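PDB 5DBN: acetate CoA-transferase subunit beta from Escherichia coli DH5[alpha], which transfers coenzyme A from acetyl-CoA to acetoacetate and other short-chain carboxylates through a covalent enzyme-CoA intermediate, activating short-chain fatty acids for degradation. Local coordinates for residues 85-89 and 90-94; 174-178 and 179-183. All coordinates share one frame; numbering follows the deposited sequence.

Contact 1. Residues 85-89 and 90-94. With PO4 (phosphate ion), chain L.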
loop_
_atom_site.group_PDB
_atom_site.type_symbol
_atom_site.label_atom_id
_atom_site.label_comp_id
_atom_site.label_asym_id
_atom_site.label_seq_id
_atom_site.Cartn_x
_atom_site.Cartn_y
_atom_site.Cartn_z
ATOM N N PHE B 85 -9.464 -1.024 -1.847
ATOM C CA PHE B 85 -9.914 0.336 -1.600
ATOM C C PHE B 85 -8.940 1.367 -2.158
ATOM O O PHE B 85 -9.247 2.554 -2.195
ATOM C CB PHE B 85 -10.156 0.543 -0.107
ATOM C CG PHE B 85 -11.438 -0.080 0.367
ATOM C CD1 PHE B 85 -11.472 -1.404 0.771
ATOM C CD2 PHE B 85 -12.620 0.644 0.357
ATOM C CE1 PHE B 85 -12.654 -1.988 1.185
ATOM C CE2 PHE B 85 -13.805 0.066 0.769
ATOM C CZ PHE B 85 -13.822 -1.253 1.183
ATOM N N ALA B 86 -7.760 0.919 -2.575
ATOM C CA ALA B 86 -6.905 1.743 -3.421
ATOM C C ALA B 86 -7.581 1.913 -4.782
ATOM O O ALA B 86 -7.603 3.010 -5.344
ATOM C CB ALA B 86 -5.524 1.130 -3.571
ATOM N N LEU B 87 -8.132 0.820 -5.304
ATOM C CA LEU B 87 -8.901 0.855 -6.546
ATOM C C LEU B 87 -10.172 1.687 -6.382
ATOM O O LEU B 87 -10.452 2.577 -7.187
ATOM C CB LEU B 87 -9.274 -0.562 -6.999
ATOM C CG LEU B 87 -8.163 -1.500 -7.469
ATOM C CD1 LEU B 87 -8.686 -2.920 -7.557
ATOM C CD2 LEU B 87 -7.602 -1.052 -8.811
ATOM N N ILE B 88 -10.939 1.387 -5.336
ATOM C CA ILE B 88 -12.208 2.062 -5.083
ATOM C C ILE B 88 -12.021 3.562 -4.855
ATOM O O ILE B 88 -12.743 4.378 -5.425
ATOM C CB ILE B 88 -12.933 1.439 -3.865
ATOM C CG1 ILE B 88 -13.405 0.019 -4.201
ATOM C CG2 ILE B 88 -14.112 2.302 -3.426
ATOM C CD1 ILE B 88 -13.908 -0.774 -3.010
ATOM N N ARG B 89 -11.056 3.917 -4.015
ATOM C CA ARG B 89 -10.825 5.309 -3.657
ATOM C C ARG B 89 -10.023 6.034 -4.735
ATOM O O ARG B 89 -10.103 7.258 -4.861
ATOM C CB ARG B 89 -10.097 5.398 -2.315
ATOM C CG ARG B 89 -10.005 6.805 -1.739
ATOM C CD ARG B 89 -9.341 6.808 -0.368
ATOM N NE ARG B 89 -8.161 5.941 -0.334
ATOM C CZ ARG B 89 -8.059 4.810 0.363
ATOM N NH1 ARG B 89 -9.055 4.380 1.128
ATOM N NH2 ARG B 89 -6.939 4.105 0.304
ATOM N N GLY B 90 -9.251 5.276 -5.509
ATOM C CA GLY B 90 -8.351 5.851 -6.492
ATOM C C GLY B 90 -9.008 6.233 -7.809
ATOM O O GLY B 90 -8.340 6.714 -8.723
ATOM N N GLY B 91 -10.313 6.010 -7.917
ATOM C CA GLY B 91 -11.049 6.396 -9.108
ATOM C C GLY B 91 -10.937 5.383 -10.230
ATOM O O GLY B 91 -11.080 5.730 -11.401
ATOM N N HIS B 92 -10.678 4.131 -9.868
ATOM C CA HIS B 92 -10.557 3.056 -10.844
ATOM C C HIS B 92 -11.884 2.324 -11.014
ATOM O O HIS B 92 -12.010 1.440 -11.861
ATOM C CB HIS B 92 -9.460 2.080 -10.417
ATOM C CG HIS B 92 -8.114 2.719 -10.277
ATOM N ND1 HIS B 92 -7.309 3.003 -11.359
ATOM C CD2 HIS B 92 -7.439 3.143 -9.183
ATOM C CE1 HIS B 92 -6.191 3.567 -10.937
ATOM N NE2 HIS B 92 -6.245 3.664 -9.620
ATOM N N ILE B 93 -12.873 2.707 -10.211
ATOM C CA ILE B 93 -14.242 2.245 -10.390
ATOM C C ILE B 93 -14.985 3.273 -11.226
ATOM O O ILE B 93 -15.200 4.404 -10.787
ATOM C CB ILE B 93 -14.971 2.044 -9.044
ATOM C CG1 ILE B 93 -14.191 1.085 -8.140
ATOM C CG2 ILE B 93 -16.388 1.528 -9.270
ATOM C CD1 ILE B 93 -14.034 -0.319 -8.694
ATOM N N ASP B 94 -15.367 2.879 -12.436
ATOM C CA ASP B 94 -16.051 3.783 -13.349
ATOM C C ASP B 94 -17.431 4.151 -12.813
ATOM O O ASP B 94 -17.892 5.279 -12.986
ATOM C CB ASP B 94 -16.170 3.153 -14.740
ATOM C CG ASP B 94 -14.818 2.925 -15.398
ATOM O OD1 ASP B 94 -14.173 3.916 -15.799
ATOM O OD2 ASP B 94 -14.403 1.753 -15.522
HETATM P P PO4 L . -7.427 3.633 -15.270
HETATM O O1 PO4 L . -8.322 3.809 -16.473
HETATM O O2 PO4 L . -6.052 3.197 -15.717
HETATM O O3 PO4 L . -8.014 2.584 -14.355
HETATM O O4 PO4 L . -7.325 4.945 -14.528
HETATM O O HOH W 1 -13.015 4.369 -8.031
#
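A Schellman motif ends helix 81-89, tying H92 and G90 back into its last turn. The N of H92 binds the O of L87 at 3.1 Å, nearly in line with that carbonyl, while the G90 N to A86 O bond is bent and weak. G91 has positive phi. A water continues the lacing: it donates to the I88 O and accepts from the I93 N at 2.7 Å. The H92 side chain crosses that of L87 at about a right angle, its CB 4.0 Å from L87 CD2. With CG anti to its own carbonyl carbon (chi1 -59°), the imidazole lies against the helix end, its rim near the A86 and L87 carbonyls. ND1 donates almost straight (175°) to phosphate O3, 3.1 Å away in the ring plane; the ion is probably from the crystallisation liquor. NE2 is hydrogen-bonded to the backbone of another protein chain. With the ring cut back to an alanine, the phosphate would probably lose its ND1-H bond and the neighbouring chain's backbone its NE2 partner. One residue on, I93 lies side by side with I88, CG1 to CG1 at 4.2 Å. Both rest on Q44 of strand 42-45, I88 also meets L128 of helix 125-131, and D94 leads into strand 95-98.

Contact 2. Residues 174-178 and 179-183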
loop_
_atom_site.group_PDB
_atom_site.type_symbol
_atom_site.label_atom_id
_atom_site.label_comp_id
_atom_site.label_asym_id
_atom_site.label_seq_id
_atom_site.Cartn_x
_atom_site.Cartn_y
_atom_site.Cartn_z
ATOM N N PHE B 174 -33.142 11.540 -11.793
ATOM C CA PHE B 174 -32.541 12.837 -11.488
ATOM C C PHE B 174 -31.037 12.807 -11.738
ATOM O O PHE B 174 -30.392 11.778 -11.540
ATOM C CB PHE B 174 -32.796 13.235 -10.032
ATOM C CG PHE B 174 -34.248 13.405 -9.680
ATOM C CD1 PHE B 174 -34.902 14.601 -9.932
ATOM C CD2 PHE B 174 -34.952 12.379 -9.072
ATOM C CE1 PHE B 174 -36.230 14.764 -9.595
ATOM C CE2 PHE B 174 -36.281 12.537 -8.735
ATOM C CZ PHE B 174 -36.921 13.729 -8.998
ATOM N N ARG B 175 -30.482 13.937 -12.172
ATOM C CA ARG B 175 -29.033 14.077 -12.304
ATOM C C ARG B 175 -28.545 15.334 -11.583
ATOM O O ARG B 175 -29.199 16.378 -11.623
ATOM C CB ARG B 175 -28.617 14.129 -13.775
ATOM C CG ARG B 175 -28.866 12.844 -14.542
ATOM C CD ARG B 175 -28.258 12.914 -15.932
ATOM N NE ARG B 175 -28.626 11.764 -16.757
ATOM C CZ ARG B 175 -28.008 10.585 -16.734
ATOM N NH1 ARG B 175 -26.987 10.372 -15.915
ATOM N NH2 ARG B 175 -28.423 9.609 -17.531
ATOM N N PHE B 176 -27.395 15.222 -10.922
ATOM C CA PHE B 176 -26.763 16.364 -10.264
ATOM C C PHE B 176 -25.619 16.898 -11.119
ATOM O O PHE B 176 -24.589 16.241 -11.274
ATOM C CB PHE B 176 -26.247 15.983 -8.874
ATOM C CG PHE B 176 -27.332 15.609 -7.903
ATOM C CD1 PHE B 176 -27.943 16.577 -7.124
ATOM C CD2 PHE B 176 -27.732 14.293 -7.761
ATOM C CE1 PHE B 176 -28.938 16.240 -6.228
ATOM C CE2 PHE B 176 -28.728 13.948 -6.865
ATOM C CZ PHE B 176 -29.331 14.925 -6.096
ATOM N N ILE B 177 -25.812 18.097 -11.663
ATOM C CA ILE B 177 -24.857 18.695 -12.588
ATOM C C ILE B 177 -24.468 20.094 -12.123
ATOM O O ILE B 177 -25.309 20.989 -12.052
ATOM C CB ILE B 177 -25.436 18.776 -14.016
ATOM C CG1 ILE B 177 -26.034 17.422 -14.417
ATOM C CG2 ILE B 177 -24.359 19.234 -15.000
ATOM C CD1 ILE B 177 -26.658 17.394 -15.796
ATOM N N ASP B 178 -23.189 20.269 -11.805
ATOM C CA ASP B 178 -22.665 21.549 -11.335
ATOM C C ASP B 178 -23.450 22.078 -10.135
ATOM O O ASP B 178 -23.856 23.241 -10.109
ATOM C CB ASP B 178 -22.678 22.580 -12.468
ATOM C CG ASP B 178 -21.759 22.198 -13.613
ATOM O OD1 ASP B 178 -20.687 21.611 -13.351
ATOM O OD2 ASP B 178 -22.107 22.489 -14.777
ATOM N N GLY B 179 -23.671 21.211 -9.152
ATOM C CA GLY B 179 -24.307 21.603 -7.905
ATOM C C GLY B 179 -25.823 21.541 -7.931
ATOM O O GLY B 179 -26.459 21.323 -6.899
ATOM N N LYS B 180 -26.400 21.722 -9.115
ATOM C CA LYS B 180 -27.852 21.775 -9.280
ATOM C C LYS B 180 -28.459 20.420 -9.621
ATOM O O LYS B 180 -27.850 19.602 -10.309
ATOM C CB LYS B 180 -28.195 22.800 -10.360
ATOM C CG LYS B 180 -27.889 24.223 -9.937
ATOM C CD LYS B 180 -28.380 25.242 -10.946
ATOM C CE LYS B 180 -27.573 25.148 -12.238
ATOM N NZ LYS B 180 -26.138 25.500 -11.981
ATOM N N MET B 181 -29.675 20.209 -9.129
ATOM C CA MET B 181 -30.403 18.965 -9.323
ATOM C C MET B 181 -31.375 19.092 -10.488
ATOM O O MET B 181 -32.173 20.029 -10.541
ATOM C CB MET B 181 -31.147 18.591 -8.038
ATOM C CG MET B 181 -31.834 17.242 -8.069
ATOM S SD MET B 181 -32.724 16.934 -6.534
ATOM C CE MET B 181 -33.189 15.219 -6.757
ATOM N N TRP B 182 -31.301 18.146 -11.418
ATOM C CA TRP B 182 -32.124 18.173 -12.623
ATOM C C TRP B 182 -32.985 16.925 -12.756
ATOM O O TRP B 182 -32.488 15.805 -12.657
ATOM C CB TRP B 182 -31.238 18.321 -13.865
ATOM C CG TRP B 182 -30.675 19.691 -14.028
ATOM C CD1 TRP B 182 -29.491 20.156 -13.539
ATOM C CD2 TRP B 182 -31.274 20.782 -14.735
ATOM N NE1 TRP B 182 -29.318 21.471 -13.894
ATOM C CE2 TRP B 182 -30.399 21.879 -14.630
ATOM C CE3 TRP B 182 -32.468 20.937 -15.447
ATOM C CZ2 TRP B 182 -30.679 23.114 -15.209
ATOM C CZ3 TRP B 182 -32.744 22.163 -16.020
ATOM C CH2 TRP B 182 -31.854 23.236 -15.899
ATOM N N LEU B 183 -34.278 17.131 -12.978
ATOM C CA LEU B 183 -35.173 16.043 -13.347
ATOM C C LEU B 183 -35.022 15.799 -14.845
ATOM O O LEU B 183 -35.465 16.609 -15.659
ATOM C CB LEU B 183 -36.623 16.376 -12.992
ATOM C CG LEU B 183 -37.687 15.396 -13.496
ATOM C CD1 LEU B 183 -37.477 14.012 -12.904
ATOM C CD2 LEU B 183 -39.082 15.909 -13.173
#
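Strands 174-177 and 180-183 run antiparallel at 151°, joined by a type I' turn from I177 to K180 into a beta hairpin with a two-residue loop, D178-G179. The hydrogen-bonded pair R175 and W182 exchanges two bonds, R175 N to W182 O and W182 N to R175 O, each 2.8 Å. Next to the turn, I177 N bonds K180 O nearly in line with its C=O, but the return bond from K180 N to I177 O is longer, 3.2 Å, and its donor stands above the carbonyl plane. G179 adopts a positive phi (87°) that residues with a side chain seldom take. On the face carrying F174, F176, M181 and L183, the F174 ring is clamped between two methyls: M181 CE lies 3.9 Å from its centroid over one face and L183 CD1 4.1 Å over the opposite face, both CH-pi contacts. M181 reaches that far because CG is anti to its backbone N (chi1 -174°) and the chain beyond is extended. It runs alongside F176, CG 3.6 Å from F176 CE1, and SD makes oblique Met-aromatic contacts with both rings. On the sheet's opposite face, I177 CB lies 4.3 Å from W182 CD1, and R175 turns away to a salt bridge with E14. F174 packs on V195 of helix 192-197 and edge-to-face with F203; strand 166-168 flanks one side of the hairpin and strand 204-205 the other.

In the fold
Contact 1 comes first along the chain, and contact 2 follows some 80 residues later; their centres lie about 23 Å apart, and their nearest atoms, about 11 Å apart, do not touch. The mixed eight-stranded sheet relates them. The loop of 90-94 feeds strand 95-98, in the parallel part of that sheet, whereas 174-183 supplies two adjacent strands of its antiparallel part, with strands 135-138 and 166-168 lying between in the sheet order. Contact 1 lies at an interface with two other protein chains. I88 is also about 4 Å, side chain to side chain, from E46, the predicted active-site residue. Contact 2 lies away from that site, touched by no other chain of the assembly.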